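Local coordinates for protein endonuclease III (PDB 1ORN) that probably excises damaged bases from DNA as a glycosylase of the helix-hairpin-helix GPD superfamily that carries a [4Fe-4S] cluster, at residues S131-A140 against K174-H182. Sequence-based numbering, arbitrary orientation.
Sequences SVAFGVPAIA and KEEWSITHH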
ATOM      1  N   SER C 131      -2.571   9.133  -3.848  1.00 27.23           N
ATOM      2  CA  SER C 131      -1.311   9.672  -3.358  1.00 30.11           C
ATOM      3  C   SER C 131      -0.199   9.619  -4.391  1.00 31.17           C
ATOM      4  O   SER C 131       0.438  10.633  -4.689  1.00 30.46           O
ATOM      5  CB  SER C 131      -0.870   8.904  -2.113  1.00 31.38           C
ATOM      6  OG  SER C 131       0.408   9.338  -1.680  1.00 39.21           O
ATOM      7  N   VAL C 132       0.034   8.432  -4.934  1.00 30.49           N
ATOM      8  CA  VAL C 132       1.102   8.247  -5.906  1.00 32.55           C
ATOM      9  C   VAL C 132       0.790   8.838  -7.276  1.00 32.37           C
ATOM     10  O   VAL C 132       1.619   9.540  -7.857  1.00 33.48           O
ATOM     11  CB  VAL C 132       1.439   6.748  -6.004  1.00 32.59           C
ATOM     12  CG1 VAL C 132       2.603   6.545  -6.972  1.00 35.80           C
ATOM     13  CG2 VAL C 132       1.875   6.348  -4.607  1.00 35.06           C
ATOM     14  N   ALA C 133      -0.401   8.565  -7.792  1.00 31.34           N
ATOM     15  CA  ALA C 133      -0.790   9.072  -9.105  1.00 32.10           C
ATOM     16  C   ALA C 133      -1.189  10.544  -9.176  1.00 33.00           C
ATOM     17  O   ALA C 133      -0.820  11.244 -10.126  1.00 34.00           O
ATOM     18  CB  ALA C 133      -1.923   8.226  -9.666  1.00 30.92           C
ATOM     19  N   PHE C 134      -1.932  11.019  -8.183  1.00 32.43           N
ATOM     20  CA  PHE C 134      -2.424  12.392  -8.220  1.00 35.35           C
ATOM     21  C   PHE C 134      -1.904  13.342  -7.156  1.00 36.16           C
ATOM     22  O   PHE C 134      -2.414  14.451  -7.010  1.00 37.88           O
ATOM     23  CB  PHE C 134      -3.955  12.363  -8.194  1.00 32.63           C
ATOM     24  CG  PHE C 134      -4.548  11.423  -9.199  1.00 33.18           C
ATOM     25  CD1 PHE C 134      -4.315  11.599 -10.559  1.00 32.97           C
ATOM     26  CD2 PHE C 134      -5.325  10.344  -8.790  1.00 33.45           C
ATOM     27  CE1 PHE C 134      -4.844  10.712 -11.501  1.00 31.59           C
ATOM     28  CE2 PHE C 134      -5.857   9.454  -9.724  1.00 33.18           C
ATOM     29  CZ  PHE C 134      -5.616   9.637 -11.082  1.00 32.15           C
ATOM     30  N   GLY C 135      -0.893  12.903  -6.414  1.00 37.09           N
ATOM     31  CA  GLY C 135      -0.306  13.739  -5.384  1.00 37.70           C
ATOM     32  C   GLY C 135      -1.217  14.168  -4.254  1.00 38.90           C
ATOM     33  O   GLY C 135      -0.904  15.119  -3.538  1.00 40.57           O
ATOM     34  N   VAL C 136      -2.342  13.482  -4.082  1.00 36.41           N
ATOM     35  CA  VAL C 136      -3.268  13.828  -3.011  1.00 35.27           C
ATOM     36  C   VAL C 136      -2.756  13.226  -1.711  1.00 34.90           C
ATOM     37  O   VAL C 136      -2.497  12.026  -1.637  1.00 34.33           O
ATOM     38  CB  VAL C 136      -4.688  13.268  -3.269  1.00 34.74           C
ATOM     39  CG1 VAL C 136      -5.610  13.651  -2.116  1.00 35.03           C
ATOM     40  CG2 VAL C 136      -5.242  13.815  -4.574  1.00 33.53           C
ATOM     41  N   PRO C 137      -2.598  14.051  -0.668  1.00 34.75           N
ATOM     42  CA  PRO C 137      -2.109  13.502   0.597  1.00 34.17           C
ATOM     43  C   PRO C 137      -3.036  12.425   1.159  1.00 33.80           C
ATOM     44  O   PRO C 137      -4.253  12.600   1.236  1.00 32.72           O
ATOM     45  CB  PRO C 137      -2.014  14.734   1.498  1.00 37.47           C
ATOM     46  CG  PRO C 137      -3.039  15.661   0.924  1.00 39.47           C
ATOM     47  CD  PRO C 137      -2.848  15.497  -0.555  1.00 36.60           C
ATOM     48  N   ALA C 138      -2.445  11.297   1.529  1.00 32.74           N
ATOM     49  CA  ALA C 138      -3.199  10.189   2.098  1.00 32.11           C
ATOM     50  C   ALA C 138      -2.210   9.212   2.696  1.00 32.58           C
ATOM     51  O   ALA C 138      -1.043   9.176   2.300  1.00 30.18           O
ATOM     52  CB  ALA C 138      -4.027   9.497   1.017  1.00 32.82           C
ATOM     53  N   ILE C 139      -2.676   8.439   3.667  1.00 30.13           N
ATOM     54  CA  ILE C 139      -1.844   7.436   4.311  1.00 32.18           C
ATOM     55  C   ILE C 139      -2.511   6.082   4.109  1.00 31.29           C
ATOM     56  O   ILE C 139      -3.560   5.803   4.690  1.00 32.86           O
ATOM     57  CB  ILE C 139      -1.706   7.701   5.820  1.00 32.66           C
ATOM     58  CG1 ILE C 139      -1.087   9.083   6.045  1.00 32.49           C
ATOM     59  CG2 ILE C 139      -0.853   6.613   6.464  1.00 34.74           C
ATOM     60  CD1 ILE C 139      -0.960   9.465   7.503  1.00 36.03           C
ATOM     61  N   ALA C 140      -1.906   5.256   3.266  1.00 29.17           N
ATOM     62  CA  ALA C 140      -2.430   3.930   2.988  1.00 29.46           C
ATOM     63  C   ALA C 140      -1.902   2.987   4.060  1.00 29.83           C
ATOM     64  O   ALA C 140      -0.689   2.853   4.230  1.00 32.64           O
ATOM     65  CB  ALA C 140      -1.974   3.471   1.613  1.00 29.81           C
ATOM     66  N   LYS C 174      -0.260  17.205   6.936  1.00 47.09           N
ATOM     67  CA  LYS C 174      -0.813  16.727   5.675  1.00 47.55           C
ATOM     68  C   LYS C 174       0.213  16.737   4.541  1.00 47.34           C
ATOM     69  O   LYS C 174       0.223  15.843   3.691  1.00 46.52           O
ATOM     70  CB  LYS C 174      -2.030  17.583   5.312  1.00 48.96           C
ATOM     71  CG  LYS C 174      -2.637  17.314   3.948  1.00 50.81           C
ATOM     72  CD  LYS C 174      -4.066  17.850   3.865  1.00 53.01           C
ATOM     73  CE  LYS C 174      -4.176  19.295   4.344  1.00 54.11           C
ATOM     74  NZ  LYS C 174      -3.374  20.241   3.523  1.00 55.83           N
ATOM     75  N   GLU C 175       1.087  17.736   4.542  1.00 46.70           N
ATOM     76  CA  GLU C 175       2.110  17.861   3.510  1.00 46.23           C
ATOM     77  C   GLU C 175       3.125  16.721   3.532  1.00 44.56           C
ATOM     78  O   GLU C 175       3.809  16.476   2.535  1.00 43.03           O
ATOM     79  CB  GLU C 175       2.853  19.193   3.662  1.00 49.49           C
ATOM     80  CG  GLU C 175       1.962  20.430   3.610  1.00 54.55           C
ATOM     81  CD  GLU C 175       0.996  20.514   4.780  1.00 56.80           C
ATOM     82  OE1 GLU C 175       1.450  20.420   5.942  1.00 58.06           O
ATOM     83  OE2 GLU C 175      -0.220  20.680   4.537  1.00 59.45           O
ATOM     84  N   GLU C 176       3.220  16.025   4.661  1.00 42.92           N
ATOM     85  CA  GLU C 176       4.176  14.930   4.797  1.00 41.55           C
ATOM     86  C   GLU C 176       3.546  13.540   4.833  1.00 38.72           C
ATOM     87  O   GLU C 176       4.248  12.551   5.032  1.00 37.27           O
ATOM     88  CB  GLU C 176       5.001  15.105   6.072  1.00 45.33           C
ATOM     89  CG  GLU C 176       5.619  16.476   6.262  1.00 49.97           C
ATOM     90  CD  GLU C 176       6.395  16.568   7.563  1.00 53.22           C
ATOM     91  OE1 GLU C 176       6.814  17.686   7.938  1.00 55.85           O
ATOM     92  OE2 GLU C 176       6.589  15.515   8.212  1.00 55.19           O
ATOM     93  N   TRP C 177       2.232  13.457   4.656  1.00 37.51           N
ATOM     94  CA  TRP C 177       1.553  12.164   4.696  1.00 35.52           C
ATOM     95  C   TRP C 177       2.086  11.128   3.725  1.00 34.48           C
ATOM     96  O   TRP C 177       2.414  10.014   4.121  1.00 33.30           O
ATOM     97  CB  TRP C 177       0.061  12.335   4.437  1.00 36.35           C
ATOM     98  CG  TRP C 177      -0.681  12.935   5.573  1.00 36.46           C
ATOM     99  CD1 TRP C 177      -0.171  13.318   6.779  1.00 37.13           C
ATOM    100  CD2 TRP C 177      -2.079  13.229   5.612  1.00 37.07           C
ATOM    101  NE1 TRP C 177      -1.166  13.837   7.569  1.00 38.47           N
ATOM    102  CE2 TRP C 177      -2.350  13.795   6.878  1.00 37.39           C
ATOM    103  CE3 TRP C 177      -3.133  13.072   4.701  1.00 36.79           C
ATOM    104  CZ2 TRP C 177      -3.629  14.206   7.256  1.00 37.22           C
ATOM    105  CZ3 TRP C 177      -4.410  13.483   5.077  1.00 36.86           C
ATOM    106  CH2 TRP C 177      -4.643  14.044   6.346  1.00 36.54           C
ATOM    107  N   SER C 178       2.160  11.492   2.451  1.00 35.60           N
ATOM    108  CA  SER C 178       2.627  10.557   1.434  1.00 36.62           C
ATOM    109  C   SER C 178       4.029   9.994   1.648  1.00 36.58           C
ATOM    110  O   SER C 178       4.226   8.781   1.572  1.00 35.73           O
ATOM    111  CB  SER C 178       2.523  11.203   0.052  1.00 37.73           C
ATOM    112  OG  SER C 178       1.171  11.516  -0.243  1.00 39.08           O
ATOM    113  N   ILE C 179       5.006  10.851   1.924  1.00 36.35           N
ATOM    114  CA  ILE C 179       6.364  10.354   2.116  1.00 37.39           C
ATOM    115  C   ILE C 179       6.533   9.572   3.420  1.00 36.71           C
ATOM    116  O   ILE C 179       7.310   8.620   3.482  1.00 36.32           O
ATOM    117  CB  ILE C 179       7.404  11.502   2.071  1.00 38.53           C
ATOM    118  CG1 ILE C 179       8.815  10.913   2.031  1.00 40.63           C
ATOM    119  CG2 ILE C 179       7.259  12.398   3.291  1.00 40.44           C
ATOM    120  CD1 ILE C 179       9.061  10.003   0.851  1.00 40.48           C
ATOM    121  N   THR C 180       5.805   9.962   4.462  1.00 38.02           N
ATOM    122  CA  THR C 180       5.911   9.251   5.733  1.00 39.45           C
ATOM    123  C   THR C 180       5.382   7.834   5.553  1.00 38.45           C
ATOM    124  O   THR C 180       5.928   6.878   6.108  1.00 38.07           O
ATOM    125  CB  THR C 180       5.120   9.959   6.845  1.00 41.57           C
ATOM    126  OG1 THR C 180       5.619  11.291   7.004  1.00 43.62           O
ATOM    127  CG2 THR C 180       5.278   9.208   8.163  1.00 42.28           C
ATOM    128  N   HIS C 181       4.317   7.711   4.764  1.00 38.84           N
ATOM    129  CA  HIS C 181       3.711   6.418   4.463  1.00 37.51           C
ATOM    130  C   HIS C 181       4.765   5.503   3.828  1.00 35.14           C
ATOM    131  O   HIS C 181       4.964   4.363   4.255  1.00 32.41           O
ATOM    132  CB  HIS C 181       2.525   6.631   3.507  1.00 41.33           C
ATOM    133  CG  HIS C 181       2.150   5.418   2.712  1.00 44.33           C
ATOM    134  ND1 HIS C 181       1.534   4.319   3.269  1.00 45.49           N
ATOM    135  CD2 HIS C 181       2.319   5.130   1.399  1.00 46.28           C
ATOM    136  CE1 HIS C 181       1.338   3.407   2.334  1.00 47.16           C
ATOM    137  NE2 HIS C 181       1.806   3.872   1.190  1.00 47.94           N
ATOM    138  N   HIS C 182       5.448   6.013   2.808  1.00 33.22           N
ATOM    139  CA  HIS C 182       6.477   5.233   2.131  1.00 32.75           C
ATOM    140  C   HIS C 182       7.636   4.885   3.061  1.00 30.18           C
ATOM    141  O   HIS C 182       8.163   3.774   3.010  1.00 30.65           O
ATOM    142  CB  HIS C 182       6.971   5.993   0.898  1.00 34.22           C
ATOM    143  CG  HIS C 182       5.966   6.037  -0.212  1.00 37.39           C
ATOM    144  ND1 HIS C 182       5.544   7.212  -0.793  1.00 39.67           N
ATOM    145  CD2 HIS C 182       5.285   5.044  -0.833  1.00 37.38           C
ATOM    146  CE1 HIS C 182       4.645   6.942  -1.725  1.00 39.22           C
ATOM    147  NE2 HIS C 182       4.470   5.634  -1.768  1.00 40.68           N
TER
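Ser131 and Ser178 meet hydroxyl to hydroxyl where the end of helix 123-134 and the loop after it pack on the start of helix 177-191, a small example of a hydrogen bond set among apolar contacts. Their OG atoms are hydrogen-bonded at 2.7 Å, and either may be the donor; Ser131 holds its OG trans to the backbone N (chi1 175°), which puts it within reach of Ser178 OG. One residue on, Val132 brings CG2 to the edge of the His182 ring, 3.9 Å from NE2, while Leu36 of helix 33-43 also packs on this valine. The chain leaves the helix at Gly135, with positive phi, and the loop then runs alongside the start of helix 177-191, Pro137 level with Ser178 and Ile139 with His181. Pro137 lies across the aliphatic part of Lys174, its CG a tight 3.5 Å from Lys174 CG, and its CB is 3.8 Å from Trp177 CE3 at the indole rim. Ile139 crosses the indole at about a right angle: CD1 makes a CH-pi contact 4.1 Å from the centroid of the five-membered ring, opposite the face covered by Lys174 CA. Trp177 NE1 is hydrogen-bonded to Ile172 O, which, with the groups packed on both faces, probably limits the ring's rotation. Finally, Ala140 sets its backbone N over a face of the His181 imidazole. Replacing His181 by an alanine would remove the imidazole and is likely to open a gap beside Ala140. Chemically, apolar contacts dominate, and each serine hydroxyl has the other as partner, whereas Ala138 O is buried without one, a likely small energetic cost of packing this loop against helix 177-191 in an HhH-GPD protein.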